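Local coordinates for glycosyl hydrolases family 31 family protein (Aspergillus niger, PDB 6DRU), which hydrolyses xyloglucan oligosaccharides as an alpha-xylosidase of glycosyl hydrolase family 31, releasing alpha-xylose from their non-reducing terminal glucose, at residues Glu539-Phe550 against Ala696-Phe704; Leu495-Leu503 against Asn637-Phe645. One frame throughout, in Å; residues are numbered along the deposited sequence.

Contact 1. Residues Glu539-Phe550 against Ala696-Phe704; sequences ELYVRWLAWTTF and APLQHIPVF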
loop_
_atom_site.group_PDB
_atom_site.type_symbol
_atom_site.label_atom_id
_atom_site.label_comp_id
_atom_site.label_asym_id
_atom_site.label_seq_id
_atom_site.Cartn_x
_atom_site.Cartn_y
_atom_site.Cartn_z
ATOM N N GLU A 539 28.881 28.337 -37.254
ATOM C CA GLU A 539 27.656 28.785 -37.910
ATOM C C GLU A 539 26.453 28.619 -36.991
ATOM O O GLU A 539 25.642 29.539 -36.835
ATOM C CB GLU A 539 27.448 28.010 -39.212
ATOM C CG GLU A 539 26.203 28.417 -39.984
ATOM C CD GLU A 539 25.853 27.436 -41.084
ATOM O OE1 GLU A 539 26.456 26.342 -41.120
ATOM O OE2 GLU A 539 24.975 27.757 -41.915
ATOM N N LEU A 540 26.330 27.446 -36.363
ATOM C CA LEU A 540 25.207 27.189 -35.466
ATOM C C LEU A 540 25.190 28.163 -34.296
ATOM O O LEU A 540 24.128 28.676 -33.922
ATOM C CB LEU A 540 25.260 25.747 -34.962
ATOM C CG LEU A 540 24.219 25.352 -33.913
ATOM C CD1 LEU A 540 22.804 25.627 -34.405
ATOM C CD2 LEU A 540 24.380 23.889 -33.528
ATOM N N TYR A 541 26.354 28.428 -33.697
ATOM C CA TYR A 541 26.395 29.300 -32.529
ATOM C C TYR A 541 25.977 30.722 -32.878
ATOM O O TYR A 541 25.248 31.366 -32.115
ATOM C CB TYR A 541 27.791 29.295 -31.906
ATOM C CG TYR A 541 27.888 30.188 -30.691
ATOM C CD1 TYR A 541 27.416 29.763 -29.457
ATOM C CD2 TYR A 541 28.435 31.462 -30.779
ATOM C CE1 TYR A 541 27.492 30.577 -28.344
ATOM C CE2 TYR A 541 28.516 32.283 -29.671
ATOM C CZ TYR A 541 28.042 31.834 -28.456
ATOM O OH TYR A 541 28.119 32.645 -27.347
ATOM N N VAL A 542 26.431 31.234 -34.024
ATOM C CA VAL A 542 26.101 32.606 -34.397
ATOM C C VAL A 542 24.610 32.738 -34.678
ATOM O O VAL A 542 23.982 33.742 -34.320
ATOM C CB VAL A 542 26.959 33.052 -35.595
ATOM C CG1 VAL A 542 26.450 34.367 -36.158
ATOM C CG2 VAL A 542 28.414 33.188 -35.171
ATOM N N ARG A 543 24.013 31.723 -35.308
ATOM C CA ARG A 543 22.563 31.706 -35.468
ATOM C C ARG A 543 21.866 31.672 -34.114
ATOM O O ARG A 543 20.875 32.380 -33.894
ATOM C CB ARG A 543 22.140 30.505 -36.313
ATOM C CG ARG A 543 22.633 30.528 -37.750
ATOM C CD ARG A 543 21.994 31.658 -38.534
ATOM N NE ARG A 543 22.152 31.469 -39.971
ATOM C CZ ARG A 543 21.697 32.315 -40.888
ATOM N NH1 ARG A 543 21.054 33.414 -40.518
ATOM N NH2 ARG A 543 21.883 32.063 -42.177
ATOM N N TRP A 544 22.378 30.855 -33.190
ATOM C CA TRP A 544 21.756 30.707 -31.878
ATOM C C TRP A 544 21.930 31.969 -31.040
ATOM O O TRP A 544 20.975 32.452 -30.421
ATOM C CB TRP A 544 22.355 29.492 -31.169
ATOM C CG TRP A 544 21.436 28.804 -30.210
ATOM C CD1 TRP A 544 20.565 29.389 -29.339
ATOM C CD2 TRP A 544 21.305 27.390 -30.020
ATOM N NE1 TRP A 544 19.898 28.427 -28.619
ATOM C CE2 TRP A 544 20.335 27.191 -29.019
ATOM C CE3 TRP A 544 21.913 26.273 -30.602
ATOM C CZ2 TRP A 544 19.959 25.922 -28.587
ATOM C CZ3 TRP A 544 21.539 25.014 -30.170
ATOM C CH2 TRP A 544 20.571 24.848 -29.174
ATOM N N LEU A 545 23.152 32.510 -31.003
ATOM C CA LEU A 545 23.415 33.721 -30.229
ATOM C C LEU A 545 22.574 34.890 -30.724
ATOM O O LEU A 545 22.138 35.731 -29.930
ATOM C CB LEU A 545 24.908 34.058 -30.291
ATOM C CG LEU A 545 25.505 35.098 -29.336
ATOM C CD1 LEU A 545 25.311 36.523 -29.839
ATOM C CD2 LEU A 545 24.921 34.939 -27.941
ATOM N N ALA A 546 22.340 34.963 -32.037
ATOM C CA ALA A 546 21.510 36.030 -32.582
ATOM C C ALA A 546 20.079 35.933 -32.066
ATOM O O ALA A 546 19.434 36.956 -31.806
ATOM C CB ALA A 546 21.535 35.987 -34.110
ATOM N N TRP A 547 19.569 34.709 -31.907
ATOM C CA TRP A 547 18.200 34.533 -31.430
ATOM C C TRP A 547 18.051 34.993 -29.987
ATOM O O TRP A 547 17.027 35.581 -29.620
ATOM C CB TRP A 547 17.779 33.072 -31.574
ATOM C CG TRP A 547 16.435 32.781 -30.983
ATOM C CD1 TRP A 547 15.307 33.541 -31.096
ATOM C CD2 TRP A 547 16.079 31.653 -30.175
ATOM N NE1 TRP A 547 14.268 32.954 -30.414
ATOM C CE2 TRP A 547 14.717 31.793 -29.839
ATOM C CE3 TRP A 547 16.778 30.538 -29.706
ATOM C CZ2 TRP A 547 14.043 30.861 -29.056
ATOM C CZ3 TRP A 547 16.107 29.613 -28.929
ATOM C CH2 TRP A 547 14.753 29.779 -28.612
ATOM N N THR A 548 19.060 34.733 -29.151
ATOM C CA THR A 548 18.973 35.108 -27.744
ATOM C C THR A 548 18.870 36.615 -27.553
ATOM O O THR A 548 18.453 37.063 -26.480
ATOM C CB THR A 548 20.181 34.568 -26.979
ATOM O OG1 THR A 548 21.367 35.240 -27.420
ATOM C CG2 THR A 548 20.332 33.076 -27.219
ATOM N N THR A 549 19.244 37.405 -28.564
ATOM C CA THR A 549 19.030 38.847 -28.491
ATOM C C THR A 549 17.550 39.181 -28.364
ATOM O O THR A 549 17.187 40.151 -27.690
ATOM C CB THR A 549 19.617 39.533 -29.726
ATOM O OG1 THR A 549 20.917 38.994 -30.003
ATOM C CG2 THR A 549 19.732 41.036 -29.499
ATOM N N PHE A 550 16.688 38.386 -28.994
ATOM C CA PHE A 550 15.253 38.638 -28.976
ATOM C C PHE A 550 14.544 37.614 -28.097
ATOM O O PHE A 550 13.562 36.991 -28.513
ATOM C CB PHE A 550 14.706 38.631 -30.403
ATOM C CG PHE A 550 15.407 39.598 -31.314
ATOM C CD1 PHE A 550 14.972 40.909 -31.418
ATOM C CD2 PHE A 550 16.512 39.202 -32.052
ATOM C CE1 PHE A 550 15.619 41.803 -32.246
ATOM C CE2 PHE A 550 17.163 40.092 -32.882
ATOM C CZ PHE A 550 16.716 41.395 -32.980
ATOM N N ALA A 696 18.614 36.168 -45.533
ATOM C CA ALA A 696 19.072 35.759 -44.207
ATOM C C ALA A 696 20.518 35.289 -44.291
ATOM O O ALA A 696 20.793 34.083 -44.255
ATOM C CB ALA A 696 18.174 34.666 -43.627
ATOM N N PRO A 697 21.474 36.218 -44.411
ATOM C CA PRO A 697 22.884 35.826 -44.285
ATOM C C PRO A 697 23.207 35.438 -42.850
ATOM O O PRO A 697 22.339 35.530 -41.976
ATOM C CB PRO A 697 23.641 37.084 -44.726
ATOM C CG PRO A 697 22.707 38.201 -44.412
ATOM C CD PRO A 697 21.321 37.666 -44.645
ATOM N N LEU A 698 24.445 35.016 -42.582
ATOM C CA LEU A 698 24.761 34.502 -41.255
ATOM C C LEU A 698 24.708 35.589 -40.189
ATOM O O LEU A 698 24.445 35.283 -39.020
ATOM C CB LEU A 698 26.137 33.827 -41.265
ATOM C CG LEU A 698 26.798 33.514 -39.921
ATOM C CD1 LEU A 698 26.074 32.367 -39.238
ATOM C CD2 LEU A 698 28.267 33.181 -40.109
ATOM N N GLN A 699 24.905 36.849 -40.568
ATOM C CA GLN A 699 24.911 37.948 -39.616
ATOM C C GLN A 699 23.524 38.518 -39.347
ATOM O O GLN A 699 23.383 39.359 -38.451
ATOM C CB GLN A 699 25.823 39.077 -40.109
ATOM C CG GLN A 699 26.940 38.629 -41.039
ATOM C CD GLN A 699 26.497 38.541 -42.485
ATOM O OE1 GLN A 699 25.567 39.230 -42.901
ATOM N NE2 GLN A 699 27.162 37.691 -43.259
ATOM N N HIS A 700 22.507 38.097 -40.094
ATOM C CA HIS A 700 21.160 38.642 -39.974
ATOM C C HIS A 700 20.195 37.551 -39.534
ATOM O O HIS A 700 20.166 36.466 -40.123
ATOM C CB HIS A 700 20.700 39.254 -41.301
ATOM C CG HIS A 700 21.468 40.476 -41.700
ATOM N ND1 HIS A 700 22.223 41.205 -40.808
ATOM C CD2 HIS A 700 21.605 41.091 -42.899
ATOM C CE1 HIS A 700 22.786 42.221 -41.437
ATOM N NE2 HIS A 700 22.429 42.173 -42.708
ATOM N N ILE A 701 19.414 37.837 -38.503
ATOM C CA ILE A 701 18.343 36.953 -38.046
ATOM C C ILE A 701 17.016 37.514 -38.545
ATOM O O ILE A 701 16.758 38.711 -38.360
ATOM C CB ILE A 701 18.336 36.801 -36.511
ATOM C CG1 ILE A 701 17.154 35.934 -36.074
ATOM C CG2 ILE A 701 18.338 38.159 -35.811
ATOM C CD1 ILE A 701 17.111 35.669 -34.602
ATOM N N PRO A 702 16.171 36.705 -39.188
ATOM C CA PRO A 702 14.915 37.234 -39.739
ATOM C C PRO A 702 14.019 37.862 -38.683
ATOM O O PRO A 702 13.475 37.171 -37.816
ATOM C CB PRO A 702 14.264 35.997 -40.370
ATOM C CG PRO A 702 15.410 35.088 -40.679
ATOM C CD PRO A 702 16.399 35.302 -39.571
ATOM N N VAL A 703 13.874 39.184 -38.746
ATOM C CA VAL A 703 13.068 39.946 -37.800
ATOM C C VAL A 703 12.324 41.032 -38.564
ATOM O O VAL A 703 12.936 41.807 -39.305
ATOM C CB VAL A 703 13.926 40.571 -36.679
ATOM C CG1 VAL A 703 13.114 41.587 -35.885
ATOM C CG2 VAL A 703 14.476 39.495 -35.757
ATOM N N PHE A 704 11.007 41.080 -38.395
ATOM C CA PHE A 704 10.174 42.157 -38.906
ATOM C C PHE A 704 9.673 42.994 -37.738
ATOM O O PHE A 704 9.788 42.605 -36.573
ATOM C CB PHE A 704 8.989 41.610 -39.710
ATOM C CG PHE A 704 9.385 40.768 -40.886
ATOM C CD1 PHE A 704 9.757 39.445 -40.713
ATOM C CD2 PHE A 704 9.378 41.295 -42.164
ATOM C CE1 PHE A 704 10.119 38.667 -41.792
ATOM C CE2 PHE A 704 9.738 40.520 -43.247
ATOM C CZ PHE A 704 10.106 39.204 -43.057
#
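The seam between the TIM-barrel domain and the C-terminal beta domain of this family 31 hydrolase passes through R543, A546 and F550, which meet the chain from A696 to V703. It illustrates how a helix can dock on a sheet domain through the loop that leads into a strand: helix 535-548 lies against a type I turn, P697 to H700, before strand 703-705. R543 bends at chi2 (-67°), which turns its guanidinium toward the start of the turn. NH2 gives A696 O, just ahead of it, a nearly straight hydrogen bond of 3.1 Å, N-H...O 178°; the acceptor lies in the guanidinium plane, although the donor stands above the plane of the carbonyl. L698 CA covers the centre of one guanidinium face, and NH1 is 2.9 Å from P697 O. Main-chain oxygens thus meet the charged group, A696 O taking the one clear bond. Farther out, L698 sends CD1 toward the helix, 3.7 Å from V542 CG1, side chains crossing at about a right angle. E539 turns its carboxylate to the backbone N of N658. Down the helix the chemistry becomes apolar. I701 is fully extended, and its CD1 reaches the helix backbone at W547 CA, 3.5 Å away, while its CG2 lies 3.7 Å from F550 CE2. The last link is a CH-pi contact, with V703 CG2 over the face of F550, 4.1 Å from the ring centroid.

Contact 2. Residues Leu495-Leu503 against Asn637-Phe645; sequences LAVQVASGL and NYTTQQYMF. With NAG (2-acetamido-2-deoxy-beta-D-glucopyranose), chain E.
V499 and L503 of barrel helix 492-508 pack against Y643, at the inner end of a contact whose other end carries an N-linked glycan. The case shows how one short segment of the C-terminal domain can serve interior and surface in turn: helix 637-640 starts at the glycosylated asparagine of an N-X-T sequon, N637 to T639, and the chain then enters strand 643-645. The tight part is apolar. L503 CD2 meets Y643 CB at 3.6 Å, the side chains crossing at about a right angle, and V499 CG1 lies 3.9 Å from Y643 CD1. With CG of Y643 between its backbone N and carbonyl carbon (chi1 64°), the ring rises beside the helix. Next to it the backbone of T640 comes close, its O 3.5 Å from V499 CB, yet no hydrogen bond joins the two segments. Toward the sugar the contact thins to A496 CB, 3.7 Å from Q641 OE1, and polar links take over around Q641. Q641, just past the short helix and extended beyond CG, reaches back along it; its OE1 accepts hydrogen bonds from N637 ND2, at 2.7 Å, and from H158 NE2, which probably helps fix the glutamine beside the glycosylated amide. The looser, partly exposed end is N637 itself, with ND2 covalently bound to NAG C1; Q641 NE2 adds a weak hydrogen bond to NAG O7, 3.3 Å long.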
loop_
_atom_site.group_PDB
_atom_site.type_symbol
_atom_site.label_atom_id
_atom_site.label_comp_id
_atom_site.label_asym_id
_atom_site.label_seq_id
_atom_site.Cartn_x
_atom_site.Cartn_y
_atom_site.Cartn_z
ATOM N N LEU A 495 17.849 23.805 -31.743
ATOM C CA LEU A 495 17.528 25.227 -31.792
ATOM C C LEU A 495 16.087 25.458 -32.231
ATOM O O LEU A 495 15.436 26.393 -31.754
ATOM C CB LEU A 495 18.501 25.944 -32.729
ATOM C CG LEU A 495 18.140 27.355 -33.193
ATOM C CD1 LEU A 495 18.247 28.335 -32.043
ATOM C CD2 LEU A 495 19.034 27.779 -34.343
ATOM N N ALA A 496 15.567 24.603 -33.116
ATOM C CA ALA A 496 14.193 24.761 -33.580
ATOM C C ALA A 496 13.177 24.390 -32.506
ATOM O O ALA A 496 12.099 24.994 -32.441
ATOM C CB ALA A 496 13.964 23.919 -34.835
ATOM N N VAL A 497 13.491 23.407 -31.659
ATOM C CA VAL A 497 12.517 22.963 -30.665
ATOM C C VAL A 497 12.465 23.890 -29.455
ATOM O O VAL A 497 11.443 23.922 -28.758
ATOM C CB VAL A 497 12.786 21.513 -30.228
ATOM C CG1 VAL A 497 12.966 20.617 -31.446
ATOM C CG2 VAL A 497 13.988 21.429 -29.313
ATOM N N GLN A 498 13.538 24.638 -29.177
ATOM C CA GLN A 498 13.550 25.502 -28.000
ATOM C C GLN A 498 12.494 26.594 -28.090
ATOM O O GLN A 498 11.988 27.049 -27.059
ATOM C CB GLN A 498 14.930 26.135 -27.815
ATOM C CG GLN A 498 16.046 25.144 -27.564
ATOM C CD GLN A 498 15.676 24.111 -26.522
ATOM O OE1 GLN A 498 15.441 24.442 -25.361
ATOM N NE2 GLN A 498 15.624 22.850 -26.931
ATOM N N VAL A 499 12.156 27.029 -29.306
ATOM C CA VAL A 499 11.203 28.124 -29.471
ATOM C C VAL A 499 9.835 27.724 -28.933
ATOM O O VAL A 499 9.207 28.465 -28.168
ATOM C CB VAL A 499 11.125 28.553 -30.946
ATOM C CG1 VAL A 499 10.222 29.769 -31.095
ATOM C CG2 VAL A 499 12.514 28.838 -31.488
ATOM N N ALA A 500 9.354 26.540 -29.327
ATOM C CA ALA A 500 8.032 26.096 -28.896
ATOM C C ALA A 500 7.964 25.898 -27.387
ATOM O O ALA A 500 6.897 26.077 -26.788
ATOM C CB ALA A 500 7.651 24.805 -29.620
ATOM N N SER A 501 9.084 25.533 -26.757
ATOM C CA SER A 501 9.104 25.387 -25.304
ATOM C C SER A 501 8.891 26.729 -24.612
ATOM O O SER A 501 8.139 26.819 -23.635
ATOM C CB SER A 501 10.420 24.751 -24.856
ATOM O OG SER A 501 10.383 24.405 -23.482
ATOM N N GLY A 502 9.549 27.783 -25.100
ATOM C CA GLY A 502 9.353 29.099 -24.519
ATOM C C GLY A 502 7.975 29.669 -24.785
ATOM O O GLY A 502 7.466 30.467 -23.992
ATOM N N LEU A 503 7.355 29.279 -25.901
ATOM C CA LEU A 503 5.994 29.726 -26.177
ATOM C C LEU A 503 4.992 29.024 -25.269
ATOM O O LEU A 503 3.995 29.624 -24.854
ATOM C CB LEU A 503 5.653 29.494 -27.648
ATOM C CG LEU A 503 6.538 30.273 -28.621
ATOM C CD1 LEU A 503 6.208 29.923 -30.065
ATOM C CD2 LEU A 503 6.398 31.766 -28.370
ATOM N N ASN A 637 5.627 24.877 -38.595
ATOM C CA ASN A 637 6.851 25.586 -38.237
ATOM C C ASN A 637 6.649 27.094 -38.183
ATOM O O ASN A 637 7.424 27.788 -37.516
ATOM C CB ASN A 637 7.974 25.252 -39.224
ATOM C CG ASN A 637 8.312 23.770 -39.253
ATOM O OD1 ASN A 637 7.608 22.975 -39.874
ATOM N ND2 ASN A 637 9.399 23.395 -38.585
ATOM N N TYR A 638 5.625 27.617 -38.864
ATOM C CA TYR A 638 5.357 29.051 -38.834
ATOM C C TYR A 638 4.805 29.513 -37.493
ATOM O O TYR A 638 4.883 30.707 -37.186
ATOM C CB TYR A 638 4.389 29.430 -39.953
ATOM C CG TYR A 638 4.956 29.224 -41.338
ATOM C CD1 TYR A 638 6.248 29.627 -41.646
ATOM C CD2 TYR A 638 4.203 28.619 -42.334
ATOM C CE1 TYR A 638 6.774 29.437 -42.911
ATOM C CE2 TYR A 638 4.719 28.423 -43.600
ATOM C CZ TYR A 638 6.004 28.834 -43.883
ATOM O OH TYR A 638 6.518 28.640 -45.145
ATOM N N THR A 639 4.249 28.603 -36.690
ATOM C CA THR A 639 3.727 28.957 -35.378
ATOM C C THR A 639 4.541 28.395 -34.222
ATOM O O THR A 639 4.507 28.972 -33.131
ATOM C CB THR A 639 2.271 28.488 -35.235
ATOM O OG1 THR A 639 2.181 27.097 -35.566
ATOM C CG2 THR A 639 1.370 29.280 -36.162
ATOM N N THR A 640 5.271 27.301 -34.429
ATOM C CA THR A 640 6.132 26.746 -33.393
ATOM C C THR A 640 7.536 27.336 -33.405
ATOM O O THR A 640 8.291 27.112 -32.451
ATOM C CB THR A 640 6.220 25.220 -33.527
ATOM O OG1 THR A 640 6.914 24.878 -34.734
ATOM C CG2 THR A 640 4.830 24.603 -33.550
ATOM N N GLN A 641 7.906 28.079 -34.454
ATOM C CA GLN A 641 9.242 28.657 -34.560
ATOM C C GLN A 641 9.223 30.149 -34.879
ATOM O O GLN A 641 10.289 30.730 -35.112
ATOM C CB GLN A 641 10.068 27.910 -35.616
ATOM C CG GLN A 641 10.188 26.413 -35.362
ATOM C CD GLN A 641 11.009 25.703 -36.422
ATOM O OE1 GLN A 641 10.850 24.504 -36.649
ATOM N NE2 GLN A 641 11.898 26.444 -37.075
ATOM N N GLN A 642 8.052 30.781 -34.903
ATOM C CA GLN A 642 7.934 32.229 -34.998
ATOM C C GLN A 642 7.138 32.744 -33.808
ATOM O O GLN A 642 6.317 32.022 -33.234
ATOM C CB GLN A 642 7.243 32.673 -36.295
ATOM C CG GLN A 642 7.840 32.121 -37.577
ATOM C CD GLN A 642 7.123 32.641 -38.812
ATOM O OE1 GLN A 642 7.422 32.239 -39.937
ATOM N NE2 GLN A 642 6.174 33.547 -38.605
ATOM N N TYR A 643 7.377 34.002 -33.444
ATOM C CA TYR A 643 6.682 34.586 -32.308
ATOM C C TYR A 643 6.843 36.096 -32.344
ATOM O O TYR A 643 7.730 36.631 -33.012
ATOM C CB TYR A 643 7.210 34.035 -30.979
ATOM C CG TYR A 643 8.655 34.382 -30.700
ATOM C CD1 TYR A 643 9.687 33.616 -31.226
ATOM C CD2 TYR A 643 8.985 35.472 -29.903
ATOM C CE1 TYR A 643 11.008 33.928 -30.971
ATOM C CE2 TYR A 643 10.302 35.792 -29.643
ATOM C CZ TYR A 643 11.310 35.016 -30.179
ATOM O OH TYR A 643 12.626 35.329 -29.923
ATOM N N MET A 644 5.969 36.773 -31.607
ATOM C CA MET A 644 6.070 38.211 -31.409
ATOM C C MET A 644 6.851 38.468 -30.126
ATOM O O MET A 644 6.399 38.103 -29.035
ATOM C CB MET A 644 4.682 38.848 -31.340
ATOM C CG MET A 644 3.926 38.843 -32.667
ATOM S SD MET A 644 4.540 40.024 -33.887
ATOM C CE MET A 644 4.159 41.583 -33.091
ATOM N N PHE A 645 8.022 39.086 -30.255
ATOM C CA PHE A 645 8.813 39.499 -29.097
ATOM C C PHE A 645 8.400 40.920 -28.745
ATOM O O PHE A 645 8.869 41.887 -29.349
ATOM C CB PHE A 645 10.305 39.399 -29.392
ATOM C CG PHE A 645 11.172 39.668 -28.202
ATOM C CD1 PHE A 645 11.091 38.866 -27.077
ATOM C CD2 PHE A 645 12.068 40.723 -28.204
ATOM C CE1 PHE A 645 11.887 39.112 -25.978
ATOM C CE2 PHE A 645 12.868 40.972 -27.106
ATOM C CZ PHE A 645 12.778 40.164 -25.992
HETATM C C1 NAG E . 9.851 22.000 -38.724
HETATM C C2 NAG E . 11.340 21.726 -38.802
HETATM C C3 NAG E . 11.652 20.280 -38.915
HETATM C C4 NAG E . 10.913 19.494 -37.857
HETATM C C5 NAG E . 9.436 19.799 -37.956
HETATM C C6 NAG E . 8.679 19.007 -36.909
HETATM C C7 NAG E . 12.818 23.468 -39.716
HETATM C C8 NAG E . 13.399 24.205 -40.902
HETATM N N2 NAG E . 11.886 22.417 -39.917
HETATM O O3 NAG E . 13.044 20.098 -38.804
HETATM O O4 NAG E . 11.127 18.115 -38.046
HETATM O O5 NAG E . 9.252 21.179 -37.751
HETATM O O6 NAG E . 7.928 19.880 -36.095
HETATM O O7 NAG E . 13.147 23.781 -38.589
#

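In the fold
Both contacts join the barrel domain to the C-terminal domain, and their second segments end in strands of the same antiparallel sheet, 643-645 and 703-705. Each is buried, but contact 2 lies deeper: its centre is about 15 Å from the centre of the chain, that of contact 1 about 24 Å, although one end of contact 2 opens to a glycan. Contact 1 combines an arginine bonded to backbone with an apolar row; contact 2 crosses its interface by van der Waals contact alone, with a polar cluster beside the sugar. They are coupled directly: the Y643 hydroxyl probably hydrogen-bonds to W547 NE1 and F550 O, while W547 CZ2 packs on V499 CG2.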